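Local atomic coordinates of uncharacterized protein (Bacteroides eggerthii DSM 20697, PDB entry 4ECO), a protein that is of unknown function but, as a leucine-rich repeat protein, probably binds other proteins through its curved solenoid. Residues Gly313-Lys318 with Leu338-Glu343. Sequence-based numbering, arbitrary orientation.
Sequences GYNNLK and LYNQLE
Tyr314 N donates to Leu338 O at 2.7 Å, and at the far end Glu343 N reaches Lys318 O at 2.9 Å with an N-H...O angle of 170°. Between them, Asn340 OD1 accepts the N-H of Leu317 at 3.1 Å, the donor lying in the carbonyl plane on a lone pair, while ND2 is held by Cys337 O and Ile312 O. Both ends of this buried amide are thus engaged, which fixes its rotation. ND2 of Asn315 does the same one turn earlier, donating to Ile312 O and Val280 O. Gln341 N closes on Leu317 O at 2.9 Å; the bond from Asn315 N to Tyr339 O is weak.

Outward from this ladder, the two tyrosines run side by side, set off the same way by a CG anti to the carbonyl carbon in both (chi1 -64° in Tyr314). The rings are near parallel, 23° apart, but slid until they barely overlap; CD2 of Tyr339 sits over one face of the Tyr314 ring, offset toward its rim, 3.7 Å from Tyr314 CZ. The Tyr314 hydroxyl is bonded to Leu183 N. An alanine at Tyr314 would probably leave Leu183 N without this partner and one side of the Tyr339 ring without its neighbour. On the interior side, Leu342 CD2 meets Leu317 CB at 3.8 Å.

Gly313, Tyr314 and Asn315 lie opposite Leu338, Tyr339 and Asn340, but by Lys318 the register has slipped by one, onto Leu342. This is consistent with the asparagine ladder of a leucine-rich repeat solenoid: amides satisfy buried backbone groups between turns, and leucines pack inside.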
ATOM      1  N   GLY A 313      10.079  -1.417  -3.464  1.00 39.56           N
ATOM      2  CA  GLY A 313       9.296  -2.592  -3.838  1.00 39.08           C
ATOM      3  C   GLY A 313       9.622  -3.113  -5.231  1.00 43.00           C
ATOM      4  O   GLY A 313      10.298  -2.428  -6.008  1.00 43.15           O
ATOM      5  N   TYR A 314       9.128  -4.326  -5.567  1.00 39.35           N
ATOM      6  CA  TYR A 314       9.348  -4.998  -6.862  1.00 40.35           C
ATOM      7  C   TYR A 314      10.874  -5.116  -7.167  1.00 46.41           C
ATOM      8  O   TYR A 314      11.346  -4.763  -8.242  1.00 46.81           O
ATOM      9  CB  TYR A 314       8.607  -4.295  -8.006  1.00 41.66           C
ATOM     10  CG  TYR A 314       7.099  -4.315  -7.881  1.00 44.22           C
ATOM     11  CD1 TYR A 314       6.353  -5.379  -8.380  1.00 46.49           C
ATOM     12  CD2 TYR A 314       6.410  -3.240  -7.322  1.00 43.84           C
ATOM     13  CE1 TYR A 314       4.960  -5.393  -8.287  1.00 45.78           C
ATOM     14  CE2 TYR A 314       5.020  -3.256  -7.209  1.00 43.47           C
ATOM     15  CZ  TYR A 314       4.300  -4.326  -7.714  1.00 45.58           C
ATOM     16  OH  TYR A 314       2.935  -4.337  -7.650  1.00 47.58           O
ATOM     17  N   ASN A 315      11.623  -5.635  -6.208  1.00 42.81           N
ATOM     18  CA  ASN A 315      13.052  -5.774  -6.348  1.00 42.89           C
ATOM     19  C   ASN A 315      13.471  -7.175  -5.896  1.00 47.77           C
ATOM     20  O   ASN A 315      12.596  -8.020  -5.669  1.00 47.81           O
ATOM     21  CB  ASN A 315      13.769  -4.658  -5.571  1.00 39.89           C
ATOM     22  CG  ASN A 315      13.881  -3.373  -6.352  1.00 44.01           C
ATOM     23  OD1 ASN A 315      14.361  -3.345  -7.498  1.00 36.52           O
ATOM     24  ND2 ASN A 315      13.532  -2.264  -5.721  1.00 32.03           N
ATOM     25  N   ASN A 316      14.794  -7.439  -5.807  1.00 43.00           N
ATOM     26  CA  ASN A 316      15.286  -8.763  -5.475  1.00 42.59           C
ATOM     27  C   ASN A 316      15.965  -8.858  -4.095  1.00 49.22           C
ATOM     28  O   ASN A 316      16.642  -9.872  -3.842  1.00 52.39           O
ATOM     29  CB  ASN A 316      16.278  -9.196  -6.544  1.00 39.99           C
ATOM     30  CG  ASN A 316      15.725  -9.235  -7.941  1.00 55.72           C
ATOM     31  OD1 ASN A 316      14.682  -9.852  -8.246  1.00 40.63           O
ATOM     32  ND2 ASN A 316      16.441  -8.587  -8.832  1.00 51.91           N
ATOM     33  N   LEU A 317      15.775  -7.858  -3.196  1.00 43.75           N
ATOM     34  CA  LEU A 317      16.395  -7.840  -1.863  1.00 44.28           C
ATOM     35  C   LEU A 317      16.164  -9.123  -1.078  1.00 50.03           C
ATOM     36  O   LEU A 317      15.014  -9.537  -0.947  1.00 50.74           O
ATOM     37  CB  LEU A 317      15.863  -6.681  -1.012  1.00 43.94           C
ATOM     38  CG  LEU A 317      16.202  -5.269  -1.411  1.00 48.10           C
ATOM     39  CD1 LEU A 317      15.302  -4.279  -0.652  1.00 47.19           C
ATOM     40  CD2 LEU A 317      17.679  -4.981  -1.179  1.00 50.54           C
ATOM     41  N   LYS A 318      17.235  -9.748  -0.553  1.00 46.69           N
ATOM     42  CA  LYS A 318      17.098 -10.948   0.286  1.00 46.51           C
ATOM     43  C   LYS A 318      17.159 -10.544   1.758  1.00 47.24           C
ATOM     44  O   LYS A 318      16.667 -11.270   2.607  1.00 46.22           O
ATOM     45  CB  LYS A 318      18.146 -12.024  -0.049  1.00 49.90           C
ATOM     46  CG  LYS A 318      17.752 -12.887  -1.241  1.00 65.24           C
ATOM     47  CD  LYS A 318      18.920 -13.733  -1.674  1.00 79.71           C
ATOM     48  CE  LYS A 318      18.748 -14.280  -3.067  1.00103.65           C
ATOM     49  NZ  LYS A 318      20.064 -14.661  -3.667  1.00117.73           N
ATOM     50  N   LEU A 338       7.420  -4.135  -0.875  1.00 38.64           N
ATOM     51  CA  LEU A 338       6.490  -5.047  -1.528  1.00 38.76           C
ATOM     52  C   LEU A 338       7.168  -5.848  -2.623  1.00 43.98           C
ATOM     53  O   LEU A 338       7.956  -5.294  -3.385  1.00 46.60           O
ATOM     54  CB  LEU A 338       5.329  -4.268  -2.142  1.00 38.68           C
ATOM     55  CG  LEU A 338       4.242  -3.775  -1.208  1.00 44.49           C
ATOM     56  CD1 LEU A 338       3.505  -2.613  -1.839  1.00 45.10           C
ATOM     57  CD2 LEU A 338       3.245  -4.864  -0.927  1.00 46.22           C
ATOM     58  N   TYR A 339       6.897  -7.147  -2.684  1.00 38.46           N
ATOM     59  CA  TYR A 339       7.377  -8.063  -3.709  1.00 38.58           C
ATOM     60  C   TYR A 339       8.889  -7.999  -3.879  1.00 44.00           C
ATOM     61  O   TYR A 339       9.412  -7.581  -4.920  1.00 44.25           O
ATOM     62  CB  TYR A 339       6.679  -7.804  -5.060  1.00 39.79           C
ATOM     63  CG  TYR A 339       5.174  -7.789  -4.974  1.00 41.81           C
ATOM     64  CD1 TYR A 339       4.443  -8.969  -5.013  1.00 43.69           C
ATOM     65  CD2 TYR A 339       4.478  -6.595  -4.858  1.00 43.05           C
ATOM     66  CE1 TYR A 339       3.048  -8.958  -4.952  1.00 44.58           C
ATOM     67  CE2 TYR A 339       3.083  -6.572  -4.794  1.00 44.39           C
ATOM     68  CZ  TYR A 339       2.372  -7.757  -4.849  1.00 54.49           C
ATOM     69  OH  TYR A 339       0.997  -7.730  -4.799  1.00 62.62           O
ATOM     70  N   ASN A 340       9.586  -8.428  -2.839  1.00 40.88           N
ATOM     71  CA  ASN A 340      11.033  -8.588  -2.827  1.00 41.15           C
ATOM     72  C   ASN A 340      11.281 -10.065  -2.516  1.00 45.99           C
ATOM     73  O   ASN A 340      10.361 -10.868  -2.679  1.00 45.83           O
ATOM     74  CB  ASN A 340      11.707  -7.614  -1.836  1.00 41.95           C
ATOM     75  CG  ASN A 340      12.119  -6.285  -2.432  1.00 55.27           C
ATOM     76  OD1 ASN A 340      13.239  -6.134  -2.935  1.00 44.59           O
ATOM     77  ND2 ASN A 340      11.259  -5.274  -2.318  1.00 40.73           N
ATOM     78  N   GLN A 341      12.474 -10.429  -2.052  1.00 43.10           N
ATOM     79  CA  GLN A 341      12.783 -11.808  -1.701  1.00 43.70           C
ATOM     80  C   GLN A 341      13.300 -11.871  -0.276  1.00 49.89           C
ATOM     81  O   GLN A 341      14.146 -12.722   0.035  1.00 52.45           O
ATOM     82  CB  GLN A 341      13.836 -12.350  -2.665  1.00 45.63           C
ATOM     83  CG  GLN A 341      13.365 -12.713  -4.054  1.00 48.40           C
ATOM     84  CD  GLN A 341      14.535 -13.382  -4.740  1.00 85.16           C
ATOM     85  OE1 GLN A 341      15.401 -12.713  -5.314  1.00 78.11           O
ATOM     86  NE2 GLN A 341      14.660 -14.710  -4.580  1.00 87.27           N
ATOM     87  N   LEU A 342      12.856 -10.905   0.568  1.00 44.25           N
ATOM     88  CA  LEU A 342      13.308 -10.757   1.953  1.00 43.89           C
ATOM     89  C   LEU A 342      13.062 -12.046   2.715  1.00 51.63           C
ATOM     90  O   LEU A 342      11.939 -12.539   2.746  1.00 53.44           O
ATOM     91  CB  LEU A 342      12.628  -9.563   2.657  1.00 42.09           C
ATOM     92  CG  LEU A 342      12.878  -8.147   2.103  1.00 43.40           C
ATOM     93  CD1 LEU A 342      11.975  -7.166   2.773  1.00 42.53           C
ATOM     94  CD2 LEU A 342      14.296  -7.699   2.325  1.00 43.65           C
ATOM     95  N   GLU A 343      14.136 -12.634   3.246  1.00 47.95           N
ATOM     96  CA  GLU A 343      14.102 -13.907   3.967  1.00 47.34           C
ATOM     97  C   GLU A 343      14.701 -13.771   5.377  1.00 52.04           C
ATOM     98  O   GLU A 343      15.564 -12.903   5.603  1.00 51.28           O
ATOM     99  CB  GLU A 343      14.855 -14.999   3.175  1.00 48.80           C
ATOM    100  CG  GLU A 343      16.335 -14.702   2.968  1.00 59.64           C
ATOM    101  CD  GLU A 343      17.110 -15.579   2.008  1.00 82.45           C
ATOM    102  OE1 GLU A 343      16.483 -16.343   1.239  1.00 84.16           O
ATOM    103  OE2 GLU A 343      18.357 -15.458   1.995  1.00 71.22           O
TER